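Local coordinates for MHC class I protein (Ginglymostoma cirratum, PDB 6LUP) that binds a peptide in the groove of its membrane-distal platform and probably presents it to T cells, as other MHC class I molecules do, at residues Q30-Y35 and P55-R60; F21-Y26 and Q63-W68; G25-Q30 and K168-G173. One frame throughout, in Å; residues are numbered along the deposited sequence.

Interaction 1: residues Q30-Y35 and P55-R60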
loop_
_atom_site.group_PDB
_atom_site.type_symbol
_atom_site.label_atom_id
_atom_site.label_comp_id
_atom_site.label_asym_id
_atom_site.label_seq_id
_atom_site.Cartn_x
_atom_site.Cartn_y
_atom_site.Cartn_z
ATOM N N GLN A 30 4.642 -2.718 7.160
ATOM C CA GLN A 30 5.316 -1.469 7.493
ATOM C C GLN A 30 6.380 -1.100 6.458
ATOM O O GLN A 30 7.321 -1.868 6.219
ATOM C CB GLN A 30 5.918 -1.564 8.898
ATOM C CG GLN A 30 6.844 -0.421 9.285
ATOM C CD GLN A 30 7.343 -0.552 10.710
ATOM O OE1 GLN A 30 6.561 -0.520 11.657
ATOM N NE2 GLN A 30 8.651 -0.695 10.869
ATOM N N GLN A 31 6.225 0.072 5.842
ATOM C CA GLN A 31 7.239 0.576 4.927
ATOM C C GLN A 31 8.469 0.999 5.715
ATOM O O GLN A 31 8.351 1.695 6.724
ATOM C CB GLN A 31 6.721 1.755 4.108
ATOM C CG GLN A 31 7.535 1.990 2.847
ATOM C CD GLN A 31 7.397 3.392 2.292
ATOM O OE1 GLN A 31 6.314 3.967 2.291
ATOM N NE2 GLN A 31 8.501 3.945 1.798
ATOM N N PHE A 32 9.646 0.583 5.264
ATOM C CA PHE A 32 10.874 0.888 6.003
ATOM C C PHE A 32 11.951 1.586 5.175
ATOM O O PHE A 32 12.809 2.261 5.729
ATOM C CB PHE A 32 11.413 -0.358 6.729
ATOM C CG PHE A 32 12.115 -1.348 5.834
ATOM C CD1 PHE A 32 11.399 -2.135 4.939
ATOM C CD2 PHE A 32 13.498 -1.520 5.921
ATOM C CE1 PHE A 32 12.048 -3.051 4.119
ATOM C CE2 PHE A 32 14.152 -2.442 5.110
ATOM C CZ PHE A 32 13.427 -3.207 4.206
ATOM N N VAL A 33 11.900 1.424 3.855
ATOM C CA VAL A 33 12.838 2.102 2.955
ATOM C C VAL A 33 12.128 2.707 1.741
ATOM O O VAL A 33 10.998 2.330 1.404
ATOM C CB VAL A 33 14.019 1.199 2.496
ATOM C CG1 VAL A 33 14.975 0.922 3.650
ATOM C CG2 VAL A 33 13.533 -0.104 1.866
ATOM N N GLN A 34 12.801 3.656 1.102
ATOM C CA GLN A 34 12.288 4.328 -0.083
ATOM C C GLN A 34 13.465 4.743 -0.946
ATOM O O GLN A 34 14.538 5.076 -0.435
ATOM C CB GLN A 34 11.457 5.558 0.311
ATOM C CG GLN A 34 10.742 6.268 -0.840
ATOM C CD GLN A 34 11.588 7.326 -1.549
ATOM O OE1 GLN A 34 12.653 7.727 -1.073
ATOM N NE2 GLN A 34 11.109 7.778 -2.703
ATOM N N TYR A 35 13.249 4.712 -2.255
ATOM C CA TYR A 35 14.179 5.261 -3.226
ATOM C C TYR A 35 13.387 5.916 -4.358
ATOM O O TYR A 35 12.328 5.412 -4.751
ATOM C CB TYR A 35 15.061 4.141 -3.771
ATOM C CG TYR A 35 16.046 4.560 -4.836
ATOM C CD1 TYR A 35 15.645 4.715 -6.161
ATOM C CD2 TYR A 35 17.387 4.769 -4.526
ATOM C CE1 TYR A 35 16.546 5.092 -7.142
ATOM C CE2 TYR A 35 18.296 5.140 -5.501
ATOM C CZ TYR A 35 17.869 5.299 -6.807
ATOM O OH TYR A 35 18.761 5.668 -7.786
ATOM N N PRO A 55 26.676 2.703 7.487
ATOM C CA PRO A 55 26.983 3.289 6.181
ATOM C C PRO A 55 26.973 2.284 5.022
ATOM O O PRO A 55 26.415 2.583 3.965
ATOM C CB PRO A 55 28.388 3.858 6.388
ATOM C CG PRO A 55 28.403 4.243 7.823
ATOM C CD PRO A 55 27.583 3.200 8.536
ATOM N N GLU A 56 27.564 1.109 5.231
ATOM C CA GLU A 56 27.695 0.106 4.174
ATOM C C GLU A 56 26.352 -0.380 3.643
ATOM O O GLU A 56 26.191 -0.594 2.437
ATOM C CB GLU A 56 28.552 -1.074 4.642
ATOM C CG GLU A 56 30.041 -0.784 4.549
ATOM C CD GLU A 56 30.915 -1.967 4.940
ATOM O OE1 GLU A 56 30.424 -3.126 4.862
ATOM O OE2 GLU A 56 32.094 -1.732 5.313
ATOM N N TYR A 57 25.392 -0.538 4.547
ATOM C CA TYR A 57 24.048 -0.934 4.174
ATOM C C TYR A 57 23.395 0.068 3.212
ATOM O O TYR A 57 22.852 -0.320 2.176
ATOM C CB TYR A 57 23.180 -1.111 5.420
ATOM C CG TYR A 57 21.751 -1.471 5.101
ATOM C CD1 TYR A 57 20.808 -0.480 4.820
ATOM C CD2 TYR A 57 21.339 -2.799 5.080
ATOM C CE1 TYR A 57 19.493 -0.805 4.524
ATOM C CE2 TYR A 57 20.028 -3.137 4.786
ATOM C CZ TYR A 57 19.109 -2.136 4.507
ATOM O OH TYR A 57 17.806 -2.464 4.216
ATOM N N TRP A 58 23.452 1.348 3.559
ATOM C CA TRP A 58 22.816 2.382 2.753
ATOM C C TRP A 58 23.554 2.622 1.451
ATOM O O TRP A 58 22.932 2.883 0.422
ATOM C CB TRP A 58 22.651 3.665 3.562
ATOM C CG TRP A 58 21.812 3.406 4.759
ATOM C CD1 TRP A 58 22.237 3.268 6.049
ATOM C CD2 TRP A 58 20.403 3.182 4.774
ATOM N NE1 TRP A 58 21.176 2.991 6.870
ATOM C CE2 TRP A 58 20.035 2.934 6.113
ATOM C CE3 TRP A 58 19.408 3.182 3.786
ATOM C CZ2 TRP A 58 18.709 2.691 6.492
ATOM C CZ3 TRP A 58 18.093 2.936 4.162
ATOM C CH2 TRP A 58 17.758 2.688 5.504
ATOM N N GLU A 59 24.876 2.505 1.496
ATOM C CA GLU A 59 25.699 2.614 0.306
ATOM C C GLU A 59 25.342 1.522 -0.699
ATOM O O GLU A 59 25.114 1.812 -1.875
ATOM C CB GLU A 59 27.179 2.573 0.680
ATOM C CG GLU A 59 27.670 3.872 1.301
ATOM C CD GLU A 59 28.815 3.687 2.280
ATOM O OE1 GLU A 59 29.052 4.625 3.077
ATOM O OE2 GLU A 59 29.474 2.620 2.269
ATOM N N ARG A 60 25.260 0.278 -0.234
ATOM C CA ARG A 60 24.943 -0.841 -1.119
ATOM C C ARG A 60 23.508 -0.794 -1.640
ATOM O O ARG A 60 23.268 -1.026 -2.830
ATOM C CB ARG A 60 25.207 -2.183 -0.439
ATOM C CG ARG A 60 24.886 -3.379 -1.326
ATOM C CD ARG A 60 24.528 -4.609 -0.517
ATOM N NE ARG A 60 23.539 -4.320 0.526
ATOM C CZ ARG A 60 23.802 -4.299 1.836
ATOM N NH1 ARG A 60 25.030 -4.553 2.289
ATOM N NH2 ARG A 60 22.826 -4.029 2.693
#
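Val33 and Trp58 meet where strand 30-36 of the platform sheet passes beneath helix 55-82, which forms one wall of the MHC class I peptide-binding groove. The tight part of the contact lies here: Val33 CG1 touches the benzo end of the indole, 3.7 Å from Trp58 CZ3 and 3.8 Å from Trp58 CH2, approaching the ring system obliquely. CG1 is set anti to the carbonyl carbon of Val33 (chi1 -70°), which leaves CG2 to lie over the centre of the Phe32 ring. On the helix side the indole is backed by its neighbour, for Tyr57 CD1 sits 3.6 Å above the indole plane of Trp58. Trp58 NE1 donates to Glu53 O, a hydrogen bond that ties the pyrrole end of the indole to the chain just ahead of the helix.

A classic beta bulge opposite Gly25 places Phe32 and Val33 next to each other, and both side chains reach the helix. The outer face of the helix, with Pro55, Glu56 and Glu59, is looser and turns to solvent. Even in the buried part the backbones stay well apart, with the axes of the two segments 11.9 Å from each other at an angle of 47°, and long aromatic side chains span the gap.

Tyr57 makes the second approach, through its hydroxyl. A chi1 of 178° extends its ring from the helix towards the sheet, crossing the Phe32 side chain at about a right angle, and the side chain also packs on the backbone of the bound peptide. The phenol is held by a hydrogen bond between Tyr57 OH and Tyr169 OH, while the same Tyr57 OH lies at the edge of the Phe32 ring, near its plane and 3.8 Å from Phe32 CE2.

Interaction 2: residues F21-Y26 and Q63-W68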
loop_
_atom_site.group_PDB
_atom_site.type_symbol
_atom_site.label_atom_id
_atom_site.label_comp_id
_atom_site.label_asym_id
_atom_site.label_seq_id
_atom_site.Cartn_x
_atom_site.Cartn_y
_atom_site.Cartn_z
ATOM N N PHE A 21 11.121 6.937 -11.428
ATOM C CA PHE A 21 11.324 5.689 -10.719
ATOM C C PHE A 21 11.099 5.906 -9.233
ATOM O O PHE A 21 11.632 6.841 -8.640
ATOM C CB PHE A 21 12.735 5.156 -10.969
ATOM C CG PHE A 21 13.030 3.849 -10.277
ATOM C CD1 PHE A 21 12.105 2.805 -10.294
ATOM C CD2 PHE A 21 14.246 3.655 -9.629
ATOM C CE1 PHE A 21 12.381 1.602 -9.664
ATOM C CE2 PHE A 21 14.532 2.452 -9.003
ATOM C CZ PHE A 21 13.599 1.424 -9.021
ATOM N N VAL A 22 10.289 5.034 -8.645
ATOM C CA VAL A 22 10.073 5.015 -7.203
ATOM C C VAL A 22 9.948 3.574 -6.718
ATOM O O VAL A 22 9.162 2.786 -7.252
ATOM C CB VAL A 22 8.862 5.879 -6.773
ATOM C CG1 VAL A 22 7.659 5.616 -7.663
ATOM C CG2 VAL A 22 8.516 5.646 -5.308
ATOM N N ALA A 23 10.756 3.240 -5.718
ATOM C CA ALA A 23 10.712 1.932 -5.088
ATOM C C ALA A 23 10.482 2.069 -3.594
ATOM O O ALA A 23 10.938 3.029 -2.964
ATOM C CB ALA A 23 11.996 1.172 -5.357
ATOM N N VAL A 24 9.763 1.107 -3.031
ATOM C CA VAL A 24 9.495 1.078 -1.598
ATOM C C VAL A 24 9.743 -0.319 -1.051
ATOM O O VAL A 24 9.521 -1.307 -1.749
ATOM C CB VAL A 24 8.047 1.510 -1.270
ATOM C CG1 VAL A 24 7.879 3.004 -1.477
ATOM C CG2 VAL A 24 7.038 0.727 -2.101
ATOM N N GLY A 25 10.205 -0.390 0.194
ATOM C CA GLY A 25 10.415 -1.665 0.872
ATOM C C GLY A 25 9.536 -1.824 2.096
ATOM O O GLY A 25 9.341 -0.871 2.858
ATOM N N TYR A 26 9.019 -3.037 2.284
ATOM C CA TYR A 26 8.133 -3.358 3.400
ATOM C C TYR A 26 8.605 -4.565 4.184
ATOM O O TYR A 26 8.957 -5.588 3.602
ATOM C CB TYR A 26 6.723 -3.675 2.900
ATOM C CG TYR A 26 5.910 -2.484 2.472
ATOM C CD1 TYR A 26 5.998 -1.990 1.174
ATOM C CD2 TYR A 26 5.022 -1.871 3.353
ATOM C CE1 TYR A 26 5.240 -0.899 0.770
ATOM C CE2 TYR A 26 4.260 -0.783 2.963
ATOM C CZ TYR A 26 4.374 -0.299 1.671
ATOM O OH TYR A 26 3.619 0.783 1.272
ATOM N N GLN A 63 23.230 1.751 -4.386
ATOM C CA GLN A 63 23.843 1.251 -5.617
ATOM C C GLN A 63 22.952 0.252 -6.364
ATOM O O GLN A 63 22.839 0.308 -7.594
ATOM C CB GLN A 63 25.209 0.627 -5.316
ATOM C CG GLN A 63 25.917 0.048 -6.531
ATOM C CD GLN A 63 26.302 1.104 -7.556
ATOM O OE1 GLN A 63 26.992 2.071 -7.239
ATOM N NE2 GLN A 63 25.863 0.916 -8.793
ATOM N N THR A 64 22.328 -0.654 -5.617
ATOM C CA THR A 64 21.423 -1.649 -6.179
ATOM C C THR A 64 20.293 -0.955 -6.945
ATOM O O THR A 64 19.997 -1.292 -8.101
ATOM C CB THR A 64 20.831 -2.537 -5.062
ATOM O OG1 THR A 64 21.884 -3.242 -4.397
ATOM C CG2 THR A 64 19.824 -3.533 -5.615
ATOM N N LEU A 65 19.677 0.024 -6.292
ATOM C CA LEU A 65 18.546 0.731 -6.866
ATOM C C LEU A 65 18.973 1.617 -8.029
ATOM O O LEU A 65 18.201 1.841 -8.965
ATOM C CB LEU A 65 17.802 1.525 -5.789
ATOM C CG LEU A 65 16.648 0.821 -5.054
ATOM C CD1 LEU A 65 15.447 0.629 -5.964
ATOM C CD2 LEU A 65 17.066 -0.520 -4.466
ATOM N N ARG A 66 20.216 2.093 -7.982
ATOM C CA ARG A 66 20.778 2.839 -9.100
ATOM C C ARG A 66 20.904 1.987 -10.352
ATOM O O ARG A 66 20.801 2.505 -11.456
ATOM C CB ARG A 66 22.118 3.466 -8.727
ATOM C CG ARG A 66 21.950 4.793 -8.014
ATOM C CD ARG A 66 23.219 5.201 -7.302
ATOM N NE ARG A 66 23.025 6.428 -6.542
ATOM C CZ ARG A 66 24.008 7.233 -6.159
ATOM N NH1 ARG A 66 25.267 6.951 -6.476
ATOM N NH2 ARG A 66 23.730 8.330 -5.468
ATOM N N GLY A 67 21.120 0.685 -10.174
ATOM C CA GLY A 67 21.132 -0.257 -11.289
ATOM C C GLY A 67 19.734 -0.496 -11.833
ATOM O O GLY A 67 19.541 -0.625 -13.047
ATOM N N TRP A 68 18.753 -0.550 -10.932
ATOM C CA TRP A 68 17.359 -0.771 -11.317
ATOM C C TRP A 68 16.764 0.426 -12.060
ATOM O O TRP A 68 15.903 0.254 -12.919
ATOM C CB TRP A 68 16.491 -1.085 -10.093
ATOM C CG TRP A 68 16.613 -2.488 -9.557
ATOM C CD1 TRP A 68 17.164 -2.864 -8.364
ATOM C CD2 TRP A 68 16.155 -3.697 -10.182
ATOM N NE1 TRP A 68 17.087 -4.231 -8.210
ATOM C CE2 TRP A 68 16.473 -4.767 -9.310
ATOM C CE3 TRP A 68 15.516 -3.983 -11.393
ATOM C CZ2 TRP A 68 16.168 -6.095 -9.607
ATOM C CZ3 TRP A 68 15.218 -5.308 -11.694
ATOM C CH2 TRP A 68 15.544 -6.347 -10.802
#
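Leu65 and Ala23 make the shortest apolar contact, with Leu65 CD1 3.5 Å from Ala23 CB. The same methyl also touches the Phe21 ring, 3.7 Å from Phe21 CZ, so one branch of the leucine packs against two residues that project from the same side of the strand. The CA atoms of Ala23 and Leu65 are 8.1 Å apart, the closest pair in the backbone register, consistent with the small side chain at Ala23. Leu65 and Trp68 each pack on an apolar side chain of the bound peptide as well.

Contacts to the aromatic ring come next. Phe21 leaves the strand with its ring trans to the backbone N (chi1 -179°), which brings the CZ and CE2 atoms up to the helix; its side chain crosses that of Leu65 at about a right angle. Trp68 meets the Phe21 ring through its beta carbon, Trp68 CB lying 4.0 Å from Phe21 CZ. Both partners approach the phenyl ring obliquely. On the floor side, the Phe21 ring stacks with that of Trp11.

This is the floor-to-wall junction of the MHC class I groove: strand 21-27 belongs to the antiparallel floor, helix 55-82 is a wall, and the two segments run at 138° to each other. Alternation along the strand sends Val22 and Val24 to the other side, where they pack on the chain of another protein.

Polar interactions lie around this apolar core. The indole of Trp68 leads away from the strand, and its NE1 donates a hydrogen bond to the backbone of the bound peptide. At the start of the strand segment, Phe21 N is hydrogen-bonded to Ser37 OG.

Interaction 3: residues G25-Q30 and K168-G173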
loop_
_atom_site.group_PDB
_atom_site.type_symbol
_atom_site.label_atom_id
_atom_site.label_comp_id
_atom_site.label_asym_id
_atom_site.label_seq_id
_atom_site.Cartn_x
_atom_site.Cartn_y
_atom_site.Cartn_z
ATOM N N GLY A 25 10.205 -0.390 0.194
ATOM C CA GLY A 25 10.415 -1.665 0.872
ATOM C C GLY A 25 9.536 -1.824 2.096
ATOM O O GLY A 25 9.341 -0.871 2.858
ATOM N N TYR A 26 9.019 -3.037 2.284
ATOM C CA TYR A 26 8.133 -3.358 3.400
ATOM C C TYR A 26 8.605 -4.565 4.184
ATOM O O TYR A 26 8.957 -5.588 3.602
ATOM C CB TYR A 26 6.723 -3.675 2.900
ATOM C CG TYR A 26 5.910 -2.484 2.472
ATOM C CD1 TYR A 26 5.998 -1.990 1.174
ATOM C CD2 TYR A 26 5.022 -1.871 3.353
ATOM C CE1 TYR A 26 5.240 -0.899 0.770
ATOM C CE2 TYR A 26 4.260 -0.783 2.963
ATOM C CZ TYR A 26 4.374 -0.299 1.671
ATOM O OH TYR A 26 3.619 0.783 1.272
ATOM N N VAL A 27 8.605 -4.439 5.505
ATOM C CA VAL A 27 8.594 -5.593 6.389
ATOM C C VAL A 27 7.150 -5.736 6.859
ATOM O O VAL A 27 6.599 -4.816 7.471
ATOM C CB VAL A 27 9.534 -5.413 7.595
ATOM C CG1 VAL A 27 9.420 -6.608 8.525
ATOM C CG2 VAL A 27 10.974 -5.229 7.131
ATOM N N ASP A 28 6.531 -6.874 6.559
ATOM C CA ASP A 28 5.100 -7.063 6.804
ATOM C C ASP A 28 4.328 -5.909 6.161
ATOM O O ASP A 28 4.491 -5.653 4.965
ATOM C CB ASP A 28 4.798 -7.184 8.308
ATOM C CG ASP A 28 5.432 -8.421 8.940
ATOM O OD1 ASP A 28 5.392 -9.504 8.310
ATOM O OD2 ASP A 28 5.963 -8.316 10.067
ATOM N N ASP A 29 3.519 -5.199 6.944
ATOM C CA ASP A 29 2.749 -4.066 6.428
ATOM C C ASP A 29 3.438 -2.717 6.609
ATOM O O ASP A 29 2.873 -1.680 6.262
ATOM C CB ASP A 29 1.376 -4.004 7.095
ATOM C CG ASP A 29 0.368 -4.928 6.458
ATOM O OD1 ASP A 29 0.713 -5.661 5.503
ATOM O OD2 ASP A 29 -0.786 -4.914 6.923
ATOM N N GLN A 30 4.642 -2.718 7.160
ATOM C CA GLN A 30 5.316 -1.469 7.493
ATOM C C GLN A 30 6.380 -1.100 6.458
ATOM O O GLN A 30 7.321 -1.868 6.219
ATOM C CB GLN A 30 5.918 -1.564 8.898
ATOM C CG GLN A 30 6.844 -0.421 9.285
ATOM C CD GLN A 30 7.343 -0.552 10.710
ATOM O OE1 GLN A 30 6.561 -0.520 11.657
ATOM N NE2 GLN A 30 8.651 -0.695 10.869
ATOM N N LYS A 168 16.779 -10.590 10.368
ATOM C CA LYS A 168 17.544 -9.537 11.013
ATOM C C LYS A 168 16.637 -8.349 11.305
ATOM O O LYS A 168 16.669 -7.790 12.400
ATOM C CB LYS A 168 18.719 -9.110 10.132
ATOM C CG LYS A 168 19.651 -8.104 10.789
ATOM C CD LYS A 168 20.540 -7.420 9.767
ATOM C CE LYS A 168 21.573 -6.550 10.457
ATOM N NZ LYS A 168 22.401 -5.814 9.469
ATOM N N TYR A 169 15.824 -7.979 10.318
ATOM C CA TYR A 169 14.872 -6.882 10.466
ATOM C C TYR A 169 13.890 -7.128 11.607
ATOM O O TYR A 169 13.616 -6.226 12.396
ATOM C CB TYR A 169 14.107 -6.641 9.162
ATOM C CG TYR A 169 14.957 -6.168 7.998
ATOM C CD1 TYR A 169 16.095 -5.386 8.201
ATOM C CD2 TYR A 169 14.599 -6.479 6.687
ATOM C CE1 TYR A 169 16.863 -4.949 7.135
ATOM C CE2 TYR A 169 15.356 -6.042 5.612
ATOM C CZ TYR A 169 16.485 -5.279 5.839
ATOM O OH TYR A 169 17.236 -4.847 4.770
ATOM N N LEU A 170 13.377 -8.352 11.694
ATOM C CA LEU A 170 12.453 -8.733 12.765
ATOM C C LEU A 170 13.069 -8.615 14.160
ATOM O O LEU A 170 12.379 -8.274 15.116
ATOM C CB LEU A 170 11.901 -10.144 12.539
ATOM C CG LEU A 170 10.915 -10.307 11.376
ATOM C CD1 LEU A 170 10.748 -11.774 11.021
ATOM C CD2 LEU A 170 9.565 -9.674 11.675
ATOM N N LYS A 171 14.366 -8.887 14.274
ATOM C CA LYS A 171 15.076 -8.670 15.528
ATOM C C LYS A 171 15.273 -7.174 15.796
ATOM O O LYS A 171 14.900 -6.679 16.858
ATOM C CB LYS A 171 16.412 -9.421 15.530
ATOM C CG LYS A 171 17.350 -9.061 16.674
ATOM C CD LYS A 171 18.800 -9.329 16.283
ATOM C CE LYS A 171 19.775 -8.475 17.084
ATOM N NZ LYS A 171 21.122 -8.429 16.444
ATOM N N ASN A 172 15.842 -6.457 14.828
ATOM C CA ASN A 172 16.166 -5.034 14.996
ATOM C C ASN A 172 14.964 -4.093 15.061
ATOM O O ASN A 172 15.048 -3.021 15.656
ATOM C CB ASN A 172 17.135 -4.567 13.907
ATOM C CG ASN A 172 18.553 -5.073 14.122
ATOM O OD1 ASN A 172 19.312 -5.233 13.167
ATOM N ND2 ASN A 172 18.919 -5.321 15.376
ATOM N N GLY A 173 13.859 -4.484 14.432
ATOM C CA GLY A 173 12.633 -3.690 14.454
ATOM C C GLY A 173 11.562 -4.338 15.307
ATOM O O GLY A 173 10.389 -3.999 15.202
#
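Tyr169 meets Val27 near the C-terminal end of helix 148-172, a wall of the MHC class I groove. One valine branch does the touching: Val27 CG2 lies 3.9 Å from Tyr169 CD2 and 4.0 Å from Tyr169 CB, oblique to the ring and near its root. The phenol end points elsewhere: besides its partner Tyr57, Tyr169 OH is hydrogen-bonded to the backbone of the bound peptide.

Leu170 follows, turned to the other valine branch. Its CD2 comes within 4.4 Å of Val27 CG1, a looser approach. The same Leu170 CD2 lies 4.2 Å from Asp28 OD2, but that carboxylate finds its polar partners at the start of strand 3-12, with Asp28 OD1 accepting a hydrogen bond from Ser4 N and OD2 hydrogen-bonded to His3 ND1.

At Gly173 the chain leaves helical geometry, Gly173 N still hydrogen-bonded to Tyr169 O at 2.7 Å. On the strand side, residues Val27 to Gln30 form a type II' beta turn, closed by a hydrogen bond of 2.9 Å from Gln30 N to Val27 O.

The helix end thus rests on the turn of the hairpin formed by strands 21-27 and 30-36, with Tyr169 also packing on Leu5 of strand 3-12 and its ring meeting that of Phe32 on strand 30-36.

From the N terminus, strand 21-27 enters interaction 2 first, at 21-26, and its end with the following turn enters interaction 3; the chain then returns along strand 30-36 into interaction 1. Helix 55-82 closes interaction 1 at 55-60 and, about two turns later, interaction 2 at 63-68, so the shorter loop lies within the longer. Interaction 3 closes far later, at 168-173, and its loop spans that of interaction 1. Interactions 2 and 3 share Gly25 and Tyr26, and their loops overlap without one clearly containing the other. Two adjacent floor strands are thereby joined to both helical walls, and interactions 1 and 3 meet through a tyrosine pair.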